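PDB 2B9S: topoisomerase I-like protein from Leishmania donovani, which probably relaxes supercoiled DNA by transiently cutting and rejoining one strand, as one subunit of a heterodimeric eukaryotic topoisomerase I. Local coordinates for residues R48-T53 against E87-R92; T211-A216 against Y228-P233; C306-E311 against D359-L364. All coordinates share one frame; numbering follows the deposited sequence.

Contact 1 of 3, residues R48-T53 against E87-R92; sequences REFKMT and EILDKR
Phe-50, the last residue of strand 48-50, meets Leu-89 and Arg-92 with the far end of its ring. CG stands anti to the backbone N (chi1 179°), and from there the ring extends toward the end of helix 75-89. Leu-89 approaches by a single methyl, CD2, which lies at the ring edge near its plane, 3.9 Å from Phe-50 CZ. Arg-92 comes tip to tip with the same ring: Phe-50 CZ sits over one face of the guanidinium, 3.3 Å from Arg-92 NH2, and the two flat groups are only 18° from parallel. Pro-95 and Ile-96 also pack on Phe-50. At Lys-51 the contact passes from side chain to backbone. Its carbonyl O accepts a hydrogen bond of 2.9 Å from Arg-92 NH2, somewhat bent at the hydrogen (133°), with the oxygen in the guanidinium plane and the donor in the carbonyl plane. The guanidinium thus uses an edge for the polar bond and a face for the ring, while its NE forms a salt bridge with Glu-56 that probably helps fix its rotation. Met-52 adds little more than its CA, 4.1 Å from Arg-92 NH2, and its side chain leads toward Ile-43 instead. Thr-53 then serves as N-cap of helix 54-64. Across from it, Leu-89 to Arg-92 form a type I beta turn that ends helix 75-89 and brings Arg-92 round to face residues 50-52. The result is a strand-to-helix junction pinned to a helix C-terminus by one arginine, in the DNA-binding fragment of a eukaryotic topoisomerase I.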
loop_
_atom_site.group_PDB
_atom_site.type_symbol
_atom_site.label_atom_id
_atom_site.label_comp_id
_atom_site.label_asym_id
_atom_site.label_seq_id
_atom_site.Cartn_x
_atom_site.Cartn_y
_atom_site.Cartn_z
ATOM N N ARG D 48 -7.542 -36.818 -22.949
ATOM C CA ARG D 48 -8.722 -36.611 -23.821
ATOM C C ARG D 48 -9.080 -35.126 -23.950
ATOM O O ARG D 48 -9.119 -34.396 -22.965
ATOM C CB ARG D 48 -9.937 -37.440 -23.315
ATOM N N GLU D 49 -9.318 -34.669 -25.170
ATOM C CA GLU D 49 -9.672 -33.266 -25.405
ATOM C C GLU D 49 -10.872 -32.853 -24.562
ATOM O O GLU D 49 -11.828 -33.624 -24.413
ATOM C CB GLU D 49 -9.945 -33.028 -26.893
ATOM C CG GLU D 49 -10.416 -31.645 -27.256
ATOM C CD GLU D 49 -10.943 -31.573 -28.674
ATOM O OE1 GLU D 49 -10.808 -32.579 -29.404
ATOM O OE2 GLU D 49 -11.487 -30.519 -29.071
ATOM N N PHE D 50 -10.814 -31.634 -24.021
ATOM C CA PHE D 50 -11.885 -31.089 -23.191
ATOM C C PHE D 50 -12.240 -29.658 -23.599
ATOM O O PHE D 50 -11.378 -28.774 -23.668
ATOM C CB PHE D 50 -11.508 -31.193 -21.711
ATOM C CG PHE D 50 -12.546 -30.634 -20.760
ATOM C CD1 PHE D 50 -12.333 -29.413 -20.119
ATOM C CD2 PHE D 50 -13.717 -31.336 -20.484
ATOM C CE1 PHE D 50 -13.270 -28.899 -19.234
ATOM C CE2 PHE D 50 -14.646 -30.834 -19.589
ATOM C CZ PHE D 50 -14.409 -29.599 -18.956
ATOM N N LYS D 51 -13.518 -29.461 -23.909
ATOM C CA LYS D 51 -14.053 -28.167 -24.321
ATOM C C LYS D 51 -14.677 -27.447 -23.133
ATOM O O LYS D 51 -15.218 -28.083 -22.211
ATOM C CB LYS D 51 -15.095 -28.333 -25.432
ATOM C CG LYS D 51 -14.525 -28.896 -26.734
ATOM C CD LYS D 51 -15.555 -28.802 -27.844
ATOM C CE LYS D 51 -15.133 -29.569 -29.093
ATOM N NZ LYS D 51 -16.292 -29.725 -30.018
ATOM N N MET D 52 -14.614 -26.121 -23.185
ATOM C CA MET D 52 -15.052 -25.268 -22.097
ATOM C C MET D 52 -16.005 -24.166 -22.551
ATOM O O MET D 52 -15.876 -23.616 -23.656
ATOM C CB MET D 52 -13.823 -24.626 -21.438
ATOM C CG MET D 52 -12.993 -25.599 -20.611
ATOM S SD MET D 52 -11.399 -24.934 -20.101
ATOM C CE MET D 52 -10.516 -24.681 -21.618
ATOM N N THR D 53 -16.953 -23.836 -21.674
ATOM C CA THR D 53 -17.697 -22.581 -21.774
ATOM C C THR D 53 -16.691 -21.433 -21.642
ATOM O O THR D 53 -15.638 -21.619 -21.017
ATOM C CB THR D 53 -18.739 -22.445 -20.635
ATOM O OG1 THR D 53 -18.077 -22.166 -19.387
ATOM C CG2 THR D 53 -19.624 -23.712 -20.519
ATOM N N GLU D 87 -15.517 -24.699 -8.926
ATOM C CA GLU D 87 -16.805 -24.064 -8.589
ATOM C C GLU D 87 -17.582 -23.684 -9.849
ATOM O O GLU D 87 -18.816 -23.724 -9.866
ATOM C CB GLU D 87 -16.595 -22.775 -7.807
ATOM C CG GLU D 87 -16.343 -22.898 -6.336
ATOM C CD GLU D 87 -16.258 -21.522 -5.679
ATOM O OE1 GLU D 87 -15.290 -21.282 -4.912
ATOM O OE2 GLU D 87 -17.146 -20.674 -5.966
ATOM N N ILE D 88 -16.849 -23.254 -10.873
ATOM C CA ILE D 88 -17.424 -22.888 -12.156
ATOM C C ILE D 88 -17.774 -24.155 -12.937
ATOM O O ILE D 88 -18.910 -24.301 -13.419
ATOM C CB ILE D 88 -16.478 -21.948 -12.960
ATOM C CG1 ILE D 88 -16.262 -20.631 -12.190
ATOM C CG2 ILE D 88 -17.029 -21.679 -14.385
ATOM C CD1 ILE D 88 -15.037 -19.822 -12.619
ATOM N N LEU D 89 -16.801 -25.065 -13.040
ATOM C CA LEU D 89 -16.935 -26.306 -13.786
ATOM C C LEU D 89 -18.057 -27.199 -13.252
ATOM O O LEU D 89 -18.711 -27.922 -14.023
ATOM C CB LEU D 89 -15.610 -27.085 -13.748
ATOM C CG LEU D 89 -14.353 -26.699 -14.542
ATOM C CD1 LEU D 89 -13.144 -27.480 -14.026
ATOM C CD2 LEU D 89 -14.525 -26.963 -16.047
ATOM N N ASP D 90 -18.234 -27.189 -11.927
ATOM C CA ASP D 90 -19.189 -28.071 -11.234
ATOM C C ASP D 90 -20.638 -27.671 -11.452
ATOM O O ASP D 90 -21.536 -28.338 -10.957
ATOM C CB ASP D 90 -18.908 -28.149 -9.732
ATOM C CG ASP D 90 -17.686 -29.001 -9.396
ATOM O OD1 ASP D 90 -17.061 -29.575 -10.315
ATOM O OD2 ASP D 90 -17.349 -29.095 -8.193
ATOM N N LYS D 91 -20.872 -26.591 -12.193
ATOM C CA LYS D 91 -22.242 -26.226 -12.577
ATOM C C LYS D 91 -22.787 -27.143 -13.679
ATOM O O LYS D 91 -23.999 -27.233 -13.865
ATOM C CB LYS D 91 -22.322 -24.760 -12.983
ATOM C CG LYS D 91 -22.076 -23.817 -11.812
ATOM C CD LYS D 91 -22.420 -22.391 -12.169
ATOM C CE LYS D 91 -21.318 -21.744 -12.963
ATOM N NZ LYS D 91 -21.886 -20.977 -14.090
ATOM N N ARG D 92 -21.889 -27.825 -14.400
ATOM C CA ARG D 92 -22.285 -28.780 -15.433
ATOM C C ARG D 92 -21.541 -30.113 -15.257
ATOM O O ARG D 92 -20.804 -30.273 -14.293
ATOM C CB ARG D 92 -22.147 -28.181 -16.856
ATOM C CG ARG D 92 -20.778 -27.588 -17.250
ATOM C CD ARG D 92 -19.686 -28.651 -17.477
ATOM N NE ARG D 92 -18.631 -28.106 -18.318
ATOM C CZ ARG D 92 -18.048 -28.747 -19.328
ATOM N NH1 ARG D 92 -18.405 -29.987 -19.613
ATOM N NH2 ARG D 92 -17.119 -28.135 -20.060
#

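Contact 2 of 3, residues T211-A216 against Y228-P233; sequences TVTWLA and YVMLAP. With nucleotides of chain A.
Trp-214 is clasped between Tyr-228, across the contact, and Val-212 of its own segment, while phosphate oxygens of DA7 and DC8 of chain A lie at its edge. Tyr-228 CD1 lies over one indole face, offset toward the rim and 3.4 Å from Trp-214 CG; Val-212 CG2 covers the opposite face. With planes 49° apart, the two aromatic rings meet obliquely. CG of Trp-214 lies between the backbone N and the carbonyl carbon (chi1 54°), the rotation that sets the indole between Val-212 and Tyr-228. Trp-214 CB touches Met-230 CG. Two successive phosphates of chain A are held here. Tyr-228 OH donates to OP2 of DA7 at 2.8 Å, that oxygen lying in the plane of the phenol ring at its edge, and C2' of DA7 sits over one ring face. Thr-213 grips the next phosphate twice: its backbone N reaches OP2 of DC8 at 2.9 Å and its OG1 reaches the same oxygen at 2.7 Å. Met-230, extended beyond CG, brings CE to 3.9 Å from C6 of the DC8 base. Away from the nucleotides the backbones are tied together. Leu-215 N bonds to Val-229 O at 2.9 Å, almost straight (172°), and Val-229 N returns to Ala-216 O at 2.9 Å. A water carries the pairing further, donating to Thr-213 O and accepting from Leu-231 N. Leu-215 CD1 and Leu-231 CD2 meet 4.1 Å apart, the two side chains crossing at about a right angle, and both pack on Cys-143. This is the open end of the antiparallel hairpin of strands 216-219 and 226-229, where the loop entering strand 216-219 and Tyr-228 together hold two phosphates, in the topoisomerase I DNA-binding fragment.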
loop_
_atom_site.group_PDB
_atom_site.type_symbol
_atom_site.label_atom_id
_atom_site.label_comp_id
_atom_site.label_asym_id
_atom_site.label_seq_id
_atom_site.Cartn_x
_atom_site.Cartn_y
_atom_site.Cartn_z
ATOM N N THR D 211 -18.845 13.641 3.278
ATOM C CA THR D 211 -17.880 13.358 4.348
ATOM C C THR D 211 -16.815 12.345 3.925
ATOM O O THR D 211 -15.924 12.007 4.725
ATOM C CB THR D 211 -18.569 12.848 5.643
ATOM O OG1 THR D 211 -19.243 11.606 5.375
ATOM C CG2 THR D 211 -19.575 13.875 6.187
ATOM N N VAL D 212 -16.909 11.866 2.678
ATOM C CA VAL D 212 -15.895 10.956 2.102
ATOM C C VAL D 212 -15.273 11.515 0.809
ATOM O O VAL D 212 -15.813 12.456 0.229
ATOM C CB VAL D 212 -16.418 9.452 1.948
ATOM C CG1 VAL D 212 -16.869 8.901 3.314
ATOM C CG2 VAL D 212 -17.534 9.317 0.902
ATOM N N THR D 213 -14.150 10.929 0.371
ATOM C CA THR D 213 -13.314 11.462 -0.724
ATOM C C THR D 213 -13.276 10.538 -1.943
ATOM O O THR D 213 -12.508 10.770 -2.894
ATOM C CB THR D 213 -11.828 11.660 -0.309
ATOM O OG1 THR D 213 -11.235 10.385 -0.014
ATOM C CG2 THR D 213 -11.679 12.568 0.877
ATOM N N TRP D 214 -14.066 9.466 -1.898
ATOM C CA TRP D 214 -14.058 8.474 -2.965
ATOM C C TRP D 214 -15.204 8.673 -3.938
ATOM O O TRP D 214 -16.265 9.188 -3.548
ATOM C CB TRP D 214 -14.059 7.046 -2.400
ATOM C CG TRP D 214 -15.139 6.671 -1.409
ATOM C CD1 TRP D 214 -15.032 6.677 -0.037
ATOM C CD2 TRP D 214 -16.448 6.121 -1.702
ATOM N NE1 TRP D 214 -16.203 6.210 0.525
ATOM C CE2 TRP D 214 -17.075 5.856 -0.472
ATOM C CE3 TRP D 214 -17.142 5.843 -2.882
ATOM C CZ2 TRP D 214 -18.365 5.338 -0.389
ATOM C CZ3 TRP D 214 -18.415 5.324 -2.803
ATOM C CH2 TRP D 214 -19.015 5.066 -1.568
ATOM N N LEU D 215 -14.986 8.268 -5.195
ATOM C CA LEU D 215 -15.975 8.475 -6.257
ATOM C C LEU D 215 -16.758 7.201 -6.553
ATOM O O LEU D 215 -17.882 7.242 -7.087
ATOM C CB LEU D 215 -15.309 8.972 -7.558
ATOM C CG LEU D 215 -14.207 10.029 -7.481
ATOM C CD1 LEU D 215 -13.714 10.491 -8.886
ATOM C CD2 LEU D 215 -14.611 11.211 -6.626
ATOM N N ALA D 216 -16.155 6.063 -6.234
ATOM C CA ALA D 216 -16.795 4.770 -6.427
ATOM C C ALA D 216 -16.175 3.724 -5.493
ATOM O O ALA D 216 -15.035 3.885 -5.038
ATOM C CB ALA D 216 -16.712 4.338 -7.916
ATOM N N TYR D 228 -11.706 1.377 -3.636
ATOM C CA TYR D 228 -12.200 2.725 -3.912
ATOM C C TYR D 228 -11.484 3.355 -5.059
ATOM O O TYR D 228 -10.265 3.231 -5.185
ATOM C CB TYR D 228 -11.984 3.653 -2.730
ATOM C CG TYR D 228 -12.613 3.193 -1.463
ATOM C CD1 TYR D 228 -13.921 3.541 -1.158
ATOM C CD2 TYR D 228 -11.879 2.439 -0.529
ATOM C CE1 TYR D 228 -14.493 3.134 -0.010
ATOM C CE2 TYR D 228 -12.469 2.016 0.625
ATOM C CZ TYR D 228 -13.767 2.374 0.880
ATOM O OH TYR D 228 -14.352 1.983 2.053
ATOM N N VAL D 229 -12.260 4.041 -5.889
ATOM C CA VAL D 229 -11.722 4.993 -6.840
ATOM C C VAL D 229 -11.539 6.326 -6.116
ATOM O O VAL D 229 -12.487 6.897 -5.574
ATOM C CB VAL D 229 -12.650 5.163 -8.043
ATOM C CG1 VAL D 229 -12.061 6.158 -9.022
ATOM C CG2 VAL D 229 -12.899 3.824 -8.717
ATOM N N MET D 230 -10.303 6.799 -6.084
ATOM C CA MET D 230 -9.964 8.050 -5.396
ATOM C C MET D 230 -9.141 8.989 -6.306
ATOM O O MET D 230 -8.732 8.595 -7.409
ATOM C CB MET D 230 -9.259 7.730 -4.057
ATOM C CG MET D 230 -10.247 7.197 -2.962
ATOM S SD MET D 230 -9.516 7.065 -1.335
ATOM C CE MET D 230 -10.768 6.274 -0.283
ATOM N N LEU D 231 -8.894 10.221 -5.848
ATOM C CA LEU D 231 -8.142 11.214 -6.653
ATOM C C LEU D 231 -6.649 10.915 -6.730
ATOM O O LEU D 231 -6.130 10.171 -5.916
ATOM C CB LEU D 231 -8.397 12.660 -6.176
ATOM C CG LEU D 231 -9.835 13.210 -6.178
ATOM C CD1 LEU D 231 -9.839 14.723 -6.125
ATOM C CD2 LEU D 231 -10.632 12.754 -7.371
ATOM N N ALA D 232 -5.990 11.461 -7.749
ATOM C CA ALA D 232 -4.555 11.319 -7.936
ATOM C C ALA D 232 -3.806 12.118 -6.869
ATOM O O ALA D 232 -4.355 13.060 -6.312
ATOM C CB ALA D 232 -4.158 11.778 -9.336
ATOM N N PRO D 233 -2.553 11.732 -6.564
ATOM C CA PRO D 233 -1.777 12.448 -5.533
ATOM C C PRO D 233 -1.536 13.935 -5.855
ATOM O O PRO D 233 -1.333 14.730 -4.929
ATOM C CB PRO D 233 -0.453 11.668 -5.462
ATOM C CG PRO D 233 -0.687 10.376 -6.196
ATOM C CD PRO D 233 -1.814 10.598 -7.151
ATOM P P DA A 7 -16.894 4.289 3.596
ATOM O OP1 DA A 7 -17.898 5.378 3.579
ATOM O OP2 DA A 7 -16.796 3.303 2.500
ATOM O "O5'" DA A 7 -15.475 4.968 3.752
ATOM C "C5'" DA A 7 -15.197 5.786 4.859
ATOM C "C4'" DA A 7 -13.735 6.181 4.845
ATOM O "O4'" DA A 7 -12.977 5.117 5.467
ATOM C "C3'" DA A 7 -13.065 6.427 3.487
ATOM O "O3'" DA A 7 -12.058 7.392 3.711
ATOM C "C2'" DA A 7 -12.325 5.143 3.229
ATOM C "C1'" DA A 7 -11.853 4.867 4.662
ATOM N N9 DA A 7 -11.387 3.490 4.860
ATOM C C8 DA A 7 -11.942 2.383 4.297
ATOM N N7 DA A 7 -11.325 1.291 4.626
ATOM C C5 DA A 7 -10.298 1.689 5.433
ATOM C C6 DA A 7 -9.301 0.961 6.087
ATOM N N6 DA A 7 -9.196 -0.373 5.988
ATOM N N1 DA A 7 -8.416 1.659 6.820
ATOM C C2 DA A 7 -8.557 2.987 6.915
ATOM N N3 DA A 7 -9.454 3.776 6.324
ATOM C C4 DA A 7 -10.309 3.055 5.593
ATOM P P DC A 8 -12.090 8.901 3.210
ATOM O OP1 DC A 8 -12.700 9.709 4.247
ATOM O OP2 DC A 8 -12.669 8.961 1.836
ATOM O "O5'" DC A 8 -10.536 9.123 2.896
ATOM C "C5'" DC A 8 -9.531 9.373 3.798
ATOM C "C4'" DC A 8 -8.467 8.264 3.881
ATOM O "O4'" DC A 8 -8.974 6.915 3.848
ATOM C "C3'" DC A 8 -7.313 8.187 2.901
ATOM O "O3'" DC A 8 -6.460 9.331 3.072
ATOM C "C2'" DC A 8 -6.645 6.929 3.466
ATOM C "C1'" DC A 8 -7.807 6.151 4.094
ATOM N N1 DC A 8 -7.920 4.762 3.530
ATOM C C2 DC A 8 -7.072 3.772 4.054
ATOM O O2 DC A 8 -6.283 4.068 4.963
ATOM N N3 DC A 8 -7.141 2.513 3.556
ATOM C C4 DC A 8 -8.004 2.222 2.572
ATOM N N4 DC A 8 -8.017 0.955 2.141
ATOM C C5 DC A 8 -8.878 3.220 2.001
ATOM C C6 DC A 8 -8.795 4.474 2.504
HETATM O O HOH W 1 -9.954 11.003 -3.417
#

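Contact 3 of 3, residues C306-E311 against D359-L364; sequences CSLRVE and DIFDQL
Phe-361 meets Leu-308 obliquely, CE2 to Leu-308 CD1 4.4 Å, while Ile-360 CG2 of its own segment lies over the centre of one ring face. A second flat group, the Arg-309 guanidinium, holds the carboxylate of Glu-311 at its edge and in its plane, in a salt bridge with NE to OE2 of 2.6 Å; Asp-301 is a second acidic partner. Two loops of the topoisomerase catalytic core are joined here by a single backbone bridge, Arg-309 opposite Asp-359, followed by a type I beta turn from Phe-361 to Leu-364. The direct hydrogen bond between the two loops runs from Ile-360 N to Leu-308 O, 3.0 Å and fairly straight (165°). Leu-308 O takes a second hydrogen from a water that also donates to Cys-306 O and accepts from Phe-361 N, so one water stands in for further backbone pairing. Another water links Ser-307 O to Asp-359 OD1. That carboxylate oxygen lies 3.8 Å from Arg-309 CG and forms no ion pair with this arginine. Chi1 of Ile-360 (-61°) sets CG1 beside the Leu-308 to Arg-309 backbone, and chi2 (167°) carries CD1 on, 3.3 Å from Arg-309 O. At the far end, Cys-306 SG touches the methyl CD2 of Leu-364 at 4.0 Å.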
loop_
_atom_site.group_PDB
_atom_site.type_symbol
_atom_site.label_atom_id
_atom_site.label_comp_id
_atom_site.label_asym_id
_atom_site.label_seq_id
_atom_site.Cartn_x
_atom_site.Cartn_y
_atom_site.Cartn_z
ATOM N N CYS D 306 3.058 -4.499 18.303
ATOM C CA CYS D 306 2.131 -5.069 19.270
ATOM C C CYS D 306 1.873 -6.568 19.078
ATOM O O CYS D 306 1.362 -7.225 19.996
ATOM C CB CYS D 306 0.803 -4.295 19.279
ATOM S SG CYS D 306 0.926 -2.516 19.744
ATOM N N SER D 307 2.234 -7.109 17.913
ATOM C CA SER D 307 2.011 -8.535 17.629
ATOM C C SER D 307 3.299 -9.406 17.590
ATOM O O SER D 307 3.261 -10.584 17.209
ATOM C CB SER D 307 1.156 -8.702 16.359
ATOM O OG SER D 307 1.774 -8.106 15.243
ATOM N N LEU D 308 4.438 -8.837 17.983
ATOM C CA LEU D 308 5.671 -9.634 18.074
ATOM C C LEU D 308 5.475 -10.817 19.022
ATOM O O LEU D 308 4.841 -10.695 20.055
ATOM C CB LEU D 308 6.873 -8.799 18.515
ATOM C CG LEU D 308 7.312 -7.647 17.608
ATOM C CD1 LEU D 308 8.181 -6.664 18.397
ATOM C CD2 LEU D 308 8.008 -8.144 16.312
ATOM N N ARG D 309 6.008 -11.967 18.624
ATOM C CA ARG D 309 5.917 -13.194 19.405
ATOM C C ARG D 309 7.313 -13.533 19.953
ATOM O O ARG D 309 8.331 -13.007 19.475
ATOM C CB ARG D 309 5.367 -14.343 18.548
ATOM C CG ARG D 309 3.933 -14.114 18.016
ATOM C CD ARG D 309 3.371 -15.352 17.349
ATOM N NE ARG D 309 4.020 -15.623 16.070
ATOM C CZ ARG D 309 3.570 -15.212 14.879
ATOM N NH1 ARG D 309 2.460 -14.488 14.783
ATOM N NH2 ARG D 309 4.251 -15.510 13.781
ATOM N N VAL D 310 7.344 -14.422 20.944
ATOM C CA VAL D 310 8.592 -14.851 21.576
ATOM C C VAL D 310 9.668 -15.277 20.559
ATOM O O VAL D 310 10.841 -14.904 20.697
ATOM C CB VAL D 310 8.319 -15.931 22.671
ATOM C CG1 VAL D 310 9.633 -16.525 23.212
ATOM C CG2 VAL D 310 7.464 -15.322 23.786
ATOM N N GLU D 311 9.256 -16.029 19.536
ATOM C CA GLU D 311 10.129 -16.424 18.424
ATOM C C GLU D 311 10.785 -15.280 17.611
ATOM O O GLU D 311 11.732 -15.520 16.859
ATOM C CB GLU D 311 9.353 -17.326 17.467
ATOM C CG GLU D 311 8.114 -16.660 16.820
ATOM C CD GLU D 311 7.158 -17.669 16.183
ATOM O OE1 GLU D 311 7.601 -18.809 15.891
ATOM O OE2 GLU D 311 5.959 -17.339 15.984
ATOM N N ASP D 359 2.538 -14.397 22.250
ATOM C CA ASP D 359 2.782 -12.950 22.139
ATOM C C ASP D 359 3.637 -12.438 23.287
ATOM O O ASP D 359 3.377 -12.768 24.443
ATOM C CB ASP D 359 1.483 -12.120 22.227
ATOM C CG ASP D 359 0.537 -12.318 21.055
ATOM O OD1 ASP D 359 0.901 -12.953 20.045
ATOM O OD2 ASP D 359 -0.605 -11.809 21.175
ATOM N N ILE D 360 4.581 -11.562 22.948
ATOM C CA ILE D 360 5.374 -10.789 23.910
ATOM C C ILE D 360 4.533 -9.738 24.634
ATOM O O ILE D 360 4.599 -9.616 25.866
ATOM C CB ILE D 360 6.532 -10.054 23.203
ATOM C CG1 ILE D 360 7.477 -11.052 22.547
ATOM C CG2 ILE D 360 7.282 -9.152 24.199
ATOM C CD1 ILE D 360 8.457 -10.421 21.590
ATOM N N PHE D 361 3.761 -8.965 23.869
ATOM C CA PHE D 361 2.877 -7.955 24.456
ATOM C C PHE D 361 1.431 -8.438 24.527
ATOM O O PHE D 361 0.541 -7.816 23.978
ATOM C CB PHE D 361 2.985 -6.616 23.712
ATOM C CG PHE D 361 4.403 -6.108 23.575
ATOM C CD1 PHE D 361 5.168 -5.813 24.711
ATOM C CD2 PHE D 361 4.979 -5.945 22.303
ATOM C CE1 PHE D 361 6.480 -5.360 24.579
ATOM C CE2 PHE D 361 6.269 -5.492 22.161
ATOM C CZ PHE D 361 7.030 -5.189 23.304
ATOM N N ASP D 362 1.208 -9.531 25.251
ATOM C CA ASP D 362 -0.121 -10.139 25.375
ATOM C C ASP D 362 -1.183 -9.259 26.071
ATOM O O ASP D 362 -2.384 -9.477 25.915
ATOM C CB ASP D 362 -0.019 -11.528 26.042
ATOM C CG ASP D 362 0.235 -11.463 27.554
ATOM O OD1 ASP D 362 1.325 -11.005 28.002
ATOM O OD2 ASP D 362 -0.674 -11.916 28.290
ATOM N N GLN D 363 -0.714 -8.263 26.819
ATOM C CA GLN D 363 -1.573 -7.335 27.549
ATOM C C GLN D 363 -1.627 -5.935 26.895
ATOM O O GLN D 363 -2.047 -4.970 27.535
ATOM C CB GLN D 363 -1.103 -7.249 29.015
ATOM C CG GLN D 363 -1.200 -8.586 29.792
ATOM C CD GLN D 363 -2.617 -9.136 29.837
ATOM O OE1 GLN D 363 -3.549 -8.416 30.184
ATOM N NE2 GLN D 363 -2.786 -10.416 29.490
ATOM N N LEU D 364 -1.203 -5.840 25.635
ATOM C CA LEU D 364 -1.210 -4.575 24.871
ATOM C C LEU D 364 -1.759 -4.726 23.431
ATOM O O LEU D 364 -1.245 -5.532 22.647
ATOM C CB LEU D 364 0.220 -3.995 24.789
ATOM C CG LEU D 364 0.423 -2.742 23.913
ATOM C CD1 LEU D 364 -0.176 -1.468 24.556
ATOM C CD2 LEU D 364 1.877 -2.540 23.579
HETATM O O HOH W 2 2.905 -9.168 21.092
HETATM O O HOH W 3 1.149 -12.170 16.924
#

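How the contacts relate
The three contacts follow one another along the chain, and none nests in or crosses another. Contact 1 closes a mostly helical loop of 33 residues, with helix 54-64 and most of helix 75-89 inside it, and ties the end of strand 48-50 to the C-terminal end of helix 75-89. Contact 2 closes a loop of 11 residues around the hairpin of strands 216-219 and 226-229. After the long helix 236-266, contact 3 encloses strands 313-315, 320-326 and 332-338 and helix 341-351, joining the loop before strand 313-315 to that before helix 366-373. Contacts 2 and 3 lie on opposite sides of the chain's centre; contact 2 touches the DNA directly, contact 3 does not.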